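Local coordinates for protein Abbfa_003403 (Acinetobacter baumannii, PDB 4ZXH) that is a nonribosomal peptide synthetase with condensation, adenylation, carrier and thioesterase domains, and probably activates, couples and releases building blocks of a peptide product, at residues L648-D653 / P788-Q793; W760-P765 / T769-A774; I675-I680 / V713-P718; E811-G816 / R835-L840. All coordinates share one frame; numbering follows the deposited sequence.

Contact 1. Residues L648-D653 / P788-Q793; sequences LLSMND and PLANTQ
Ser650, on helix 641-655, meets the loop 789-791 with its hydroxyl: OG accepts the backbone N-H of Ala790, with N to OG at 2.8 Å and the angle at the hydrogen 162°, so the bond is nearly straight. With OG trans to the residue's own N (chi1 -154°), the hydroxyl reaches across to that amide, and Ala790 CB and Leu789 CB both stand 3.4 Å from the same OG. One polar atom thus fastens a buried turn amide to the helix. The loop it holds is a type II beta turn, Leu789 to Thr792, with Asn791 in the left-handed backbone region. It carries the chain of the adenylation domain from edge strand 787-788 of the nine-stranded sheet to strand 792-797 of the next, antiparallel sheet. Asn646, one helical turn before Ser650, steadies the same turn by bonding to Ala790 O and to the side chain of Asn791. One residue on, Met651 bends at chi2 and chi3, which swings its end round to the loop. Its methyl CE lies at the fork of Leu789, 3.4 Å from CD2 and 3.5 Å from CD1, the two side chains crossing at about a right angle.

Contact 2. Residues W760-P765 / T769-A774; sequences WNVYGP and TVWSSA
A beta hairpin of strands 756-763 and 773-777, broken by a classic beta bulge at Ser772 and Ser773, brings these segments together. Tyr763 and Ser773 form the antiparallel hydrogen-bonded pair: Tyr763 N gives to Ser773 O at 3.0 Å, and Ser773 N returns a bond to Tyr763 O, also at 3.0 Å. The bulge gives the same Tyr763 O a second donor, Ser772 N, although the modelled length of that bond is too short to be trusted. Val762 and Ala774 are the next pair, non-hydrogen-bonded, with Val762 CG2 4.0 Å from Ala774 CB. The larger side-chain contact is between Val762 and the Trp771 indole. CG1 sits over the centre of the six-membered ring, 3.4 Å from its centroid and 19° off the normal, a CH-pi contact. A chi1 of 75° places CG1 between N and the carbonyl carbon and CG2 trans to N, above the five-membered part of the indole. Val770 CG1 covers the opposite face toward the rim, and Gly764 N lies in plane at the edge, so the indole is held on both faces. On the far side of the hairpin, Ser773 OG approaches the edge of the Tyr763 ring but bonds to Leu785 O. The Asn-Val-Tyr-Gly-Pro run matches the A5 core motif of adenylation domains, which in relatives borders the adenylate site.

Contact 3. Residues I675-I680 / V713-P718; sequences ILELLI and VLQATP
The Glu677 carboxylate and the Gln715 amide are turned 61° against each other, meeting through one hydrogen bond. On one side of the amide plane lie Leu676 CD2, near the oxygen, and Glu677 CG, near the nitrogen; the indole N-H of Trp771 bonds to OE1 from the opposite side, tilted from that plane. Helix 674-679 here rests on strand 713-716 of the mixed, mostly parallel sheet of the adenylation domain, an alpha/beta layer in which the helix belongs to the connection between parallel strands 662-665 and 687-690. Gln715 NE2 gives to Glu677 OE2 at 3.3 Å with an angle of 144° at the hydrogen, a bent bond. The carboxylate oxygen lies close to the amide plane, whereas NE2 reaches it on its anti side, 23° out of the carboxylate plane. Both side chains run extended beyond CG and cross at about a right angle, each polar head beside the other's CG. The same OE2 also bonds to Thr667 OG1, and OE1 receives a weak bond from Ile666 N. These donors may help to stabilise a negative charge on the buried acid, although the carbonyl Gln715 O also lies near OE2. Leu676, seated among Phe647, Leu648 and Met651 of helix 641-655, meets the amide at its oxygen. With CG trans to its backbone N, it extends toward the strand and sets methyl CD2 3.3 Å from Gln715 OE1.

Contact 4. Residues E811-G816 / R835-L840; sequences ELWIGG and RTLPSL
Trp813 and Leu837 make the close half of this contact. Methyl CD1 of Leu837 stands over one face of the indole, 3.8 Å from the centroid of its six-membered ring and 14° off the normal, a CH-pi contact; the nearest ring atom is Trp813 CZ3, 3.7 Å from CD1. The leucine crosses the ring at about a right angle, and CD1 does most of the touching. In the plane of the indole, at its edge, lies Glu811 O of the same strand, while Leu797 and Leu846 also pack against both Trp813 and Leu837. The other half is looser and nearer to solvent. Partly exposed Arg835 bends at chi3 (76°), which turns its guanidinium back toward the tryptophan, but NH1 stays 4.2 Å from Trp813 CH2. It comes to the ring edge, near its plane, with the two flat groups 51° apart. Leu837 CD2 lies over the guanidinium, 4.0 Å above its plane, so the two methyls of Leu837 serve different flat groups, CD1 the indole and CD2 the guanidinium. Beyond it the chain reverses in a type I turn, Leu837 to Leu840, closed by Leu840 N to Leu837 O at 3.0 Å, with exposed Pro838 at its second position. Strand 809-816 belongs to a curled antiparallel sheet, and this loop links its strands 834-835 and 846-855, consistent with the distorted beta-barrel subdomain of ANL-family adenylation domains.

From the N terminus, 648-653 opens the longest loop, which closes only when contact 1 is made at 788-793. Two shorter loops nest inside it in series: contact 3, from 675-680 to 713-718, and then contact 2, the hairpin of 760-765 and 769-774. Contact 4, from 811-816 to 835-840, follows after contact 1 has closed, and none of the four cross. Contacts 2 and 3 both reach the nine-stranded sheet, while helix 641-655 of contact 1 touches the helix of contact 3. Segment 788-793 then joins the two sheets: Leu789 N bonds to Ser772 O of contact 2, and Gln793 N to Gly815 O of contact 4.

Contact 1. Residues L648-D653 / P788-Q793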
# COMPACT_ATOMS: atom_id res chain seq x y z
N LEU A 648 -15.85 -36.42 -15.21
CA LEU A 648 -16.13 -36.20 -16.62
C LEU A 648 -17.57 -35.81 -16.87
O LEU A 648 -17.83 -34.85 -17.60
CB LEU A 648 -15.78 -37.46 -17.43
CG LEU A 648 -14.26 -37.63 -17.56
CD1 LEU A 648 -13.88 -38.98 -18.13
CD2 LEU A 648 -13.72 -36.50 -18.42
N LEU A 649 -18.50 -36.54 -16.26
CA LEU A 649 -19.93 -36.23 -16.42
C LEU A 649 -20.27 -34.86 -15.85
O LEU A 649 -21.06 -34.11 -16.43
CB LEU A 649 -20.79 -37.30 -15.76
CG LEU A 649 -20.84 -38.67 -16.44
CD1 LEU A 649 -21.79 -39.58 -15.70
CD2 LEU A 649 -21.25 -38.52 -17.90
N SER A 650 -19.67 -34.54 -14.71
CA SER A 650 -19.89 -33.26 -14.05
C SER A 650 -19.41 -32.14 -14.96
O SER A 650 -20.05 -31.10 -15.10
CB SER A 650 -19.14 -33.21 -12.72
OG SER A 650 -19.74 -32.31 -11.80
N MET A 651 -18.27 -32.38 -15.60
CA MET A 651 -17.69 -31.39 -16.48
C MET A 651 -18.56 -31.20 -17.70
O MET A 651 -18.71 -30.08 -18.20
CB MET A 651 -16.26 -31.79 -16.86
CG MET A 651 -15.24 -31.30 -15.85
SD MET A 651 -15.21 -29.48 -15.65
CE MET A 651 -15.24 -29.40 -13.90
N ASN A 652 -19.17 -32.29 -18.17
CA ASN A 652 -20.02 -32.18 -19.34
C ASN A 652 -21.24 -31.30 -19.13
O ASN A 652 -21.71 -30.70 -20.08
CB ASN A 652 -20.49 -33.55 -19.81
CG ASN A 652 -21.31 -33.45 -21.08
OD1 ASN A 652 -20.78 -33.08 -22.13
ND2 ASN A 652 -22.61 -33.76 -20.99
N ASP A 653 -21.75 -31.23 -17.89
CA ASP A 653 -22.90 -30.37 -17.55
C ASP A 653 -22.58 -28.91 -17.89
O ASP A 653 -23.44 -28.16 -18.35
CB ASP A 653 -23.26 -30.47 -16.06
CG ASP A 653 -23.94 -31.78 -15.69
OD1 ASP A 653 -24.54 -32.42 -16.58
OD2 ASP A 653 -23.86 -32.16 -14.50
N PRO A 788 -18.77 -26.07 -6.53
CA PRO A 788 -18.30 -27.46 -6.41
C PRO A 788 -18.94 -28.37 -7.45
O PRO A 788 -20.12 -28.22 -7.77
CB PRO A 788 -18.76 -27.87 -5.00
CG PRO A 788 -19.25 -26.62 -4.33
CD PRO A 788 -19.64 -25.66 -5.41
N LEU A 789 -18.17 -29.33 -7.96
CA LEU A 789 -18.68 -30.33 -8.90
C LEU A 789 -19.63 -31.32 -8.22
O LEU A 789 -19.87 -31.24 -7.01
CB LEU A 789 -17.53 -31.10 -9.53
CG LEU A 789 -16.92 -30.56 -10.81
CD1 LEU A 789 -16.46 -29.15 -10.60
CD2 LEU A 789 -15.75 -31.45 -11.18
N ALA A 790 -20.14 -32.28 -9.00
CA ALA A 790 -21.16 -33.20 -8.50
C ALA A 790 -20.59 -34.14 -7.45
O ALA A 790 -19.51 -34.71 -7.63
CB ALA A 790 -21.76 -33.99 -9.64
N ASN A 791 -21.32 -34.27 -6.35
CA ASN A 791 -20.93 -35.15 -5.24
C ASN A 791 -19.60 -34.74 -4.64
O ASN A 791 -18.77 -35.57 -4.25
CB ASN A 791 -20.91 -36.59 -5.72
CG ASN A 791 -22.13 -36.94 -6.52
OD1 ASN A 791 -23.23 -37.07 -5.98
ND2 ASN A 791 -21.96 -37.07 -7.83
N THR A 792 -19.40 -33.43 -4.59
CA THR A 792 -18.21 -32.84 -3.99
C THR A 792 -18.68 -31.89 -2.89
O THR A 792 -19.68 -31.18 -3.05
CB THR A 792 -17.37 -32.09 -5.05
OG1 THR A 792 -17.06 -32.96 -6.15
CG2 THR A 792 -16.07 -31.58 -4.43
N GLN A 793 -17.99 -31.89 -1.76
CA GLN A 793 -18.32 -30.91 -0.74
C GLN A 793 -17.08 -30.14 -0.34
O GLN A 793 -15.99 -30.72 -0.21
CB GLN A 793 -18.97 -31.57 0.48
CG GLN A 793 -20.18 -32.44 0.14
CD GLN A 793 -19.79 -33.87 -0.17
OE1 GLN A 793 -19.05 -34.50 0.60
NE2 GLN A 793 -20.24 -34.38 -1.32

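Contact 2. Residues W760-P765 / T769-A774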
# COMPACT_ATOMS: atom_id res chain seq x y z
N TRP A 760 -13.85 -20.55 -17.93
CA TRP A 760 -13.99 -21.21 -16.63
C TRP A 760 -12.70 -21.11 -15.83
O TRP A 760 -11.63 -21.48 -16.32
CB TRP A 760 -14.36 -22.68 -16.81
CG TRP A 760 -15.71 -22.89 -17.41
CD1 TRP A 760 -16.02 -23.03 -18.74
CD2 TRP A 760 -16.95 -23.00 -16.70
NE1 TRP A 760 -17.37 -23.21 -18.89
CE2 TRP A 760 -17.97 -23.18 -17.65
CE3 TRP A 760 -17.30 -22.94 -15.34
CZ2 TRP A 760 -19.31 -23.32 -17.30
CZ3 TRP A 760 -18.63 -23.07 -14.99
CH2 TRP A 760 -19.62 -23.26 -15.97
N ASN A 761 -12.79 -20.60 -14.60
CA ASN A 761 -11.68 -20.76 -13.66
C ASN A 761 -11.96 -22.02 -12.86
O ASN A 761 -13.04 -22.19 -12.30
CB ASN A 761 -11.51 -19.57 -12.74
CG ASN A 761 -10.36 -19.75 -11.75
OD1 ASN A 761 -9.30 -20.27 -12.10
ND2 ASN A 761 -10.58 -19.34 -10.50
N VAL A 762 -10.99 -22.91 -12.81
CA VAL A 762 -11.27 -24.26 -12.40
C VAL A 762 -10.15 -24.76 -11.47
O VAL A 762 -8.98 -24.39 -11.62
CB VAL A 762 -11.48 -25.14 -13.66
CG1 VAL A 762 -10.17 -25.46 -14.34
CG2 VAL A 762 -12.24 -26.39 -13.34
N TYR A 763 -10.52 -25.54 -10.45
CA TYR A 763 -9.60 -25.85 -9.35
C TYR A 763 -9.79 -27.27 -8.79
O TYR A 763 -10.90 -27.84 -8.83
CB TYR A 763 -9.76 -24.82 -8.21
CG TYR A 763 -9.15 -25.25 -6.88
CD1 TYR A 763 -7.84 -24.92 -6.57
CD2 TYR A 763 -9.89 -25.97 -5.94
CE1 TYR A 763 -7.27 -25.32 -5.36
CE2 TYR A 763 -9.33 -26.37 -4.73
CZ TYR A 763 -8.02 -26.05 -4.44
OH TYR A 763 -7.45 -26.43 -3.26
N GLY A 764 -8.71 -27.82 -8.26
CA GLY A 764 -8.76 -29.08 -7.56
C GLY A 764 -7.39 -29.70 -7.45
O GLY A 764 -6.60 -29.59 -8.36
N PRO A 765 -7.08 -30.32 -6.31
CA PRO A 765 -5.84 -31.07 -6.16
C PRO A 765 -5.95 -32.41 -6.87
O PRO A 765 -7.07 -32.89 -7.04
CB PRO A 765 -5.74 -31.28 -4.65
CG PRO A 765 -7.16 -31.29 -4.20
CD PRO A 765 -7.87 -30.28 -5.07
N THR A 769 -9.27 -35.73 -7.84
CA THR A 769 -9.52 -36.04 -9.27
C THR A 769 -9.72 -34.83 -10.18
O THR A 769 -10.84 -34.35 -10.37
CB THR A 769 -10.71 -36.98 -9.44
OG1 THR A 769 -10.55 -38.09 -8.56
CG2 THR A 769 -10.78 -37.48 -10.87
N VAL A 770 -8.60 -34.37 -10.75
CA VAL A 770 -8.52 -33.28 -11.73
C VAL A 770 -9.04 -31.94 -11.20
O VAL A 770 -8.28 -31.14 -10.68
CB VAL A 770 -9.25 -33.62 -13.04
CG1 VAL A 770 -8.88 -32.60 -14.09
CG2 VAL A 770 -8.88 -35.02 -13.53
N TRP A 771 -10.34 -31.69 -11.34
CA TRP A 771 -10.92 -30.48 -10.78
C TRP A 771 -11.99 -30.85 -9.76
O TRP A 771 -12.61 -31.91 -9.86
CB TRP A 771 -11.51 -29.59 -11.87
CG TRP A 771 -10.60 -29.23 -13.05
CD1 TRP A 771 -10.85 -29.46 -14.38
CD2 TRP A 771 -9.32 -28.56 -13.00
NE1 TRP A 771 -9.81 -28.98 -15.15
CE2 TRP A 771 -8.85 -28.43 -14.33
CE3 TRP A 771 -8.51 -28.07 -11.96
CZ2 TRP A 771 -7.63 -27.83 -14.65
CZ3 TRP A 771 -7.29 -27.47 -12.28
CH2 TRP A 771 -6.86 -27.36 -13.62
N SER A 772 -12.22 -29.96 -8.79
CA SER A 772 -13.26 -30.17 -7.78
C SER A 772 -14.23 -28.99 -7.67
O SER A 772 -15.34 -29.15 -7.17
CB SER A 772 -12.63 -30.45 -6.42
OG SER A 772 -12.30 -31.82 -6.27
N SER A 773 -13.81 -27.81 -8.12
CA SER A 773 -14.72 -26.69 -8.23
C SER A 773 -14.49 -25.94 -9.54
O SER A 773 -13.45 -26.12 -10.18
CB SER A 773 -14.60 -25.73 -7.04
OG SER A 773 -13.35 -25.07 -7.04
N ALA A 774 -15.45 -25.11 -9.91
CA ALA A 774 -15.45 -24.46 -11.21
C ALA A 774 -16.30 -23.19 -11.21
O ALA A 774 -17.46 -23.20 -10.83
CB ALA A 774 -15.94 -25.42 -12.26

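Contact 3. Residues I675-I680 / V713-P718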
# COMPACT_ATOMS: atom_id res chain seq x y z
N ILE A 675 -6.47 -35.69 -18.65
CA ILE A 675 -7.58 -36.64 -18.67
C ILE A 675 -8.85 -36.06 -19.34
O ILE A 675 -9.46 -36.71 -20.19
CB ILE A 675 -7.90 -37.12 -17.22
CG1 ILE A 675 -7.09 -38.36 -16.91
CG2 ILE A 675 -9.35 -37.46 -17.03
CD1 ILE A 675 -7.35 -39.46 -17.89
N LEU A 676 -9.23 -34.84 -18.96
CA LEU A 676 -10.39 -34.16 -19.54
C LEU A 676 -10.20 -33.89 -21.03
O LEU A 676 -11.13 -34.03 -21.82
CB LEU A 676 -10.64 -32.84 -18.83
CG LEU A 676 -11.70 -31.92 -19.44
CD1 LEU A 676 -13.09 -32.50 -19.26
CD2 LEU A 676 -11.60 -30.54 -18.85
N GLU A 677 -8.99 -33.50 -21.40
CA GLU A 677 -8.65 -33.10 -22.76
C GLU A 677 -8.63 -34.29 -23.71
O GLU A 677 -9.03 -34.18 -24.87
CB GLU A 677 -7.29 -32.40 -22.78
CG GLU A 677 -7.10 -31.33 -21.72
CD GLU A 677 -5.72 -30.70 -21.79
OE1 GLU A 677 -4.88 -31.18 -22.59
OE2 GLU A 677 -5.47 -29.73 -21.04
N LEU A 678 -8.14 -35.42 -23.22
CA LEU A 678 -7.95 -36.58 -24.07
C LEU A 678 -9.20 -37.48 -24.17
O LEU A 678 -9.29 -38.31 -25.07
CB LEU A 678 -6.76 -37.40 -23.55
CG LEU A 678 -5.42 -36.66 -23.54
CD1 LEU A 678 -4.33 -37.47 -22.80
CD2 LEU A 678 -4.94 -36.28 -24.96
N LEU A 679 -10.18 -37.30 -23.29
CA LEU A 679 -11.30 -38.23 -23.24
C LEU A 679 -12.65 -37.62 -23.56
O LEU A 679 -13.42 -38.17 -24.34
CB LEU A 679 -11.39 -38.88 -21.87
CG LEU A 679 -10.24 -39.82 -21.49
CD1 LEU A 679 -10.53 -40.48 -20.15
CD2 LEU A 679 -10.01 -40.85 -22.59
N ILE A 680 -12.96 -36.48 -22.95
CA ILE A 680 -14.36 -36.05 -22.95
C ILE A 680 -14.99 -35.81 -24.34
O ILE A 680 -16.20 -35.95 -24.47
CB ILE A 680 -14.58 -34.79 -22.07
CG1 ILE A 680 -16.03 -34.75 -21.59
CG2 ILE A 680 -14.18 -33.51 -22.79
CD1 ILE A 680 -16.36 -33.61 -20.65
N VAL A 713 -12.71 -25.83 -27.88
CA VAL A 713 -12.47 -25.99 -26.43
C VAL A 713 -10.96 -26.02 -26.21
O VAL A 713 -10.24 -26.74 -26.91
CB VAL A 713 -13.10 -27.29 -25.83
CG1 VAL A 713 -12.92 -27.32 -24.31
CG2 VAL A 713 -14.57 -27.44 -26.19
N LEU A 714 -10.48 -25.23 -25.26
CA LEU A 714 -9.05 -25.25 -24.94
C LEU A 714 -8.87 -25.13 -23.44
O LEU A 714 -9.38 -24.20 -22.82
CB LEU A 714 -8.32 -24.11 -25.66
CG LEU A 714 -6.81 -23.98 -25.42
CD1 LEU A 714 -6.08 -25.18 -25.95
CD2 LEU A 714 -6.25 -22.74 -26.08
N GLN A 715 -8.15 -26.09 -22.85
CA GLN A 715 -7.81 -26.00 -21.44
C GLN A 715 -6.29 -25.90 -21.28
O GLN A 715 -5.53 -26.58 -21.98
CB GLN A 715 -8.39 -27.18 -20.66
CG GLN A 715 -7.47 -27.76 -19.62
CD GLN A 715 -8.13 -28.73 -18.66
OE1 GLN A 715 -9.19 -28.47 -18.09
NE2 GLN A 715 -7.53 -29.92 -18.53
N ALA A 716 -5.85 -25.04 -20.37
CA ALA A 716 -4.45 -24.69 -20.22
C ALA A 716 -4.19 -23.95 -18.91
O ALA A 716 -5.06 -23.24 -18.41
CB ALA A 716 -3.99 -23.84 -21.40
N THR A 717 -2.99 -24.12 -18.37
CA THR A 717 -2.54 -23.31 -17.25
C THR A 717 -2.29 -21.87 -17.71
O THR A 717 -2.01 -21.63 -18.90
CB THR A 717 -1.25 -23.88 -16.64
OG1 THR A 717 -0.19 -23.81 -17.60
CG2 THR A 717 -1.47 -25.34 -16.22
N PRO A 718 -2.39 -20.91 -16.77
CA PRO A 718 -2.11 -19.49 -17.05
C PRO A 718 -0.87 -19.26 -17.90
O PRO A 718 -0.92 -18.46 -18.83
CB PRO A 718 -1.92 -18.91 -15.66
CG PRO A 718 -2.94 -19.69 -14.83
CD PRO A 718 -2.93 -21.10 -15.41

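Contact 4. Residues E811-G816 / R835-L840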
# COMPACT_ATOMS: atom_id res chain seq x y z
N GLU A 811 -8.30 -23.85 6.35
CA GLU A 811 -7.84 -24.85 5.40
C GLU A 811 -9.04 -25.39 4.63
O GLU A 811 -10.06 -25.71 5.23
CB GLU A 811 -7.08 -25.98 6.13
CG GLU A 811 -6.33 -26.99 5.23
CD GLU A 811 -5.35 -27.87 6.02
OE1 GLU A 811 -5.43 -27.88 7.27
OE2 GLU A 811 -4.49 -28.53 5.39
N LEU A 812 -8.94 -25.47 3.31
CA LEU A 812 -9.97 -26.12 2.54
C LEU A 812 -9.87 -27.64 2.68
O LEU A 812 -8.82 -28.22 2.42
CB LEU A 812 -9.88 -25.72 1.06
CG LEU A 812 -10.83 -26.44 0.10
CD1 LEU A 812 -12.29 -26.16 0.42
CD2 LEU A 812 -10.51 -26.05 -1.34
N TRP A 813 -10.96 -28.28 3.12
CA TRP A 813 -11.06 -29.75 3.08
C TRP A 813 -12.11 -30.13 2.05
O TRP A 813 -13.11 -29.43 1.91
CB TRP A 813 -11.44 -30.33 4.44
CG TRP A 813 -10.38 -30.25 5.51
CD1 TRP A 813 -9.83 -29.11 6.04
CD2 TRP A 813 -9.77 -31.35 6.19
NE1 TRP A 813 -8.92 -29.44 7.01
CE2 TRP A 813 -8.86 -30.80 7.12
CE3 TRP A 813 -9.90 -32.74 6.10
CZ2 TRP A 813 -8.08 -31.60 7.96
CZ3 TRP A 813 -9.13 -33.53 6.93
CH2 TRP A 813 -8.23 -32.95 7.85
N ILE A 814 -11.88 -31.24 1.33
CA ILE A 814 -12.78 -31.67 0.26
C ILE A 814 -13.34 -33.07 0.48
O ILE A 814 -12.59 -34.00 0.74
CB ILE A 814 -12.07 -31.68 -1.12
CG1 ILE A 814 -11.59 -30.28 -1.49
CG2 ILE A 814 -12.98 -32.26 -2.21
CD1 ILE A 814 -11.01 -30.21 -2.87
N GLY A 815 -14.65 -33.22 0.35
CA GLY A 815 -15.27 -34.52 0.53
C GLY A 815 -16.07 -34.95 -0.68
O GLY A 815 -16.32 -34.15 -1.58
N GLY A 816 -16.46 -36.22 -0.70
CA GLY A 816 -17.30 -36.73 -1.77
C GLY A 816 -16.67 -37.78 -2.68
O GLY A 816 -15.69 -38.44 -2.31
N ARG A 835 -9.15 -38.56 5.91
CA ARG A 835 -9.76 -38.88 7.20
C ARG A 835 -11.24 -38.55 7.20
O ARG A 835 -11.69 -37.71 6.40
CB ARG A 835 -9.11 -38.09 8.35
CG ARG A 835 -7.61 -38.15 8.42
CD ARG A 835 -7.07 -37.00 9.22
NE ARG A 835 -7.28 -37.19 10.64
CZ ARG A 835 -7.13 -36.22 11.55
NH1 ARG A 835 -6.79 -34.99 11.17
NH2 ARG A 835 -7.34 -36.49 12.84
N THR A 836 -11.98 -39.17 8.10
CA THR A 836 -13.24 -38.59 8.54
C THR A 836 -12.95 -37.76 9.77
O THR A 836 -11.97 -38.02 10.48
CB THR A 836 -14.28 -39.63 8.87
OG1 THR A 836 -13.95 -40.21 10.14
CG2 THR A 836 -14.31 -40.70 7.80
N LEU A 837 -13.78 -36.77 10.04
CA LEU A 837 -13.54 -35.91 11.18
C LEU A 837 -14.71 -35.95 12.16
O LEU A 837 -15.87 -35.98 11.73
CB LEU A 837 -13.27 -34.49 10.71
CG LEU A 837 -12.00 -34.32 9.86
CD1 LEU A 837 -11.92 -32.91 9.27
CD2 LEU A 837 -10.78 -34.63 10.69
N PRO A 838 -14.42 -35.97 13.47
CA PRO A 838 -15.47 -36.00 14.50
C PRO A 838 -16.38 -34.79 14.44
O PRO A 838 -17.56 -34.88 14.73
CB PRO A 838 -14.68 -36.02 15.81
CG PRO A 838 -13.36 -36.62 15.43
CD PRO A 838 -13.08 -36.08 14.05
N SER A 839 -15.80 -33.66 14.03
CA SER A 839 -16.54 -32.40 13.93
C SER A 839 -17.41 -32.33 12.68
O SER A 839 -18.10 -31.34 12.46
CB SER A 839 -15.54 -31.25 13.95
OG SER A 839 -14.37 -31.63 13.25
N LEU A 840 -17.35 -33.37 11.86
CA LEU A 840 -18.19 -33.48 10.66
C LEU A 840 -18.64 -34.93 10.47
O LEU A 840 -18.35 -35.56 9.45
CB LEU A 840 -17.43 -33.00 9.41
CG LEU A 840 -17.31 -31.49 9.17
CD1 LEU A 840 -16.52 -31.21 7.90
CD2 LEU A 840 -18.68 -30.83 9.10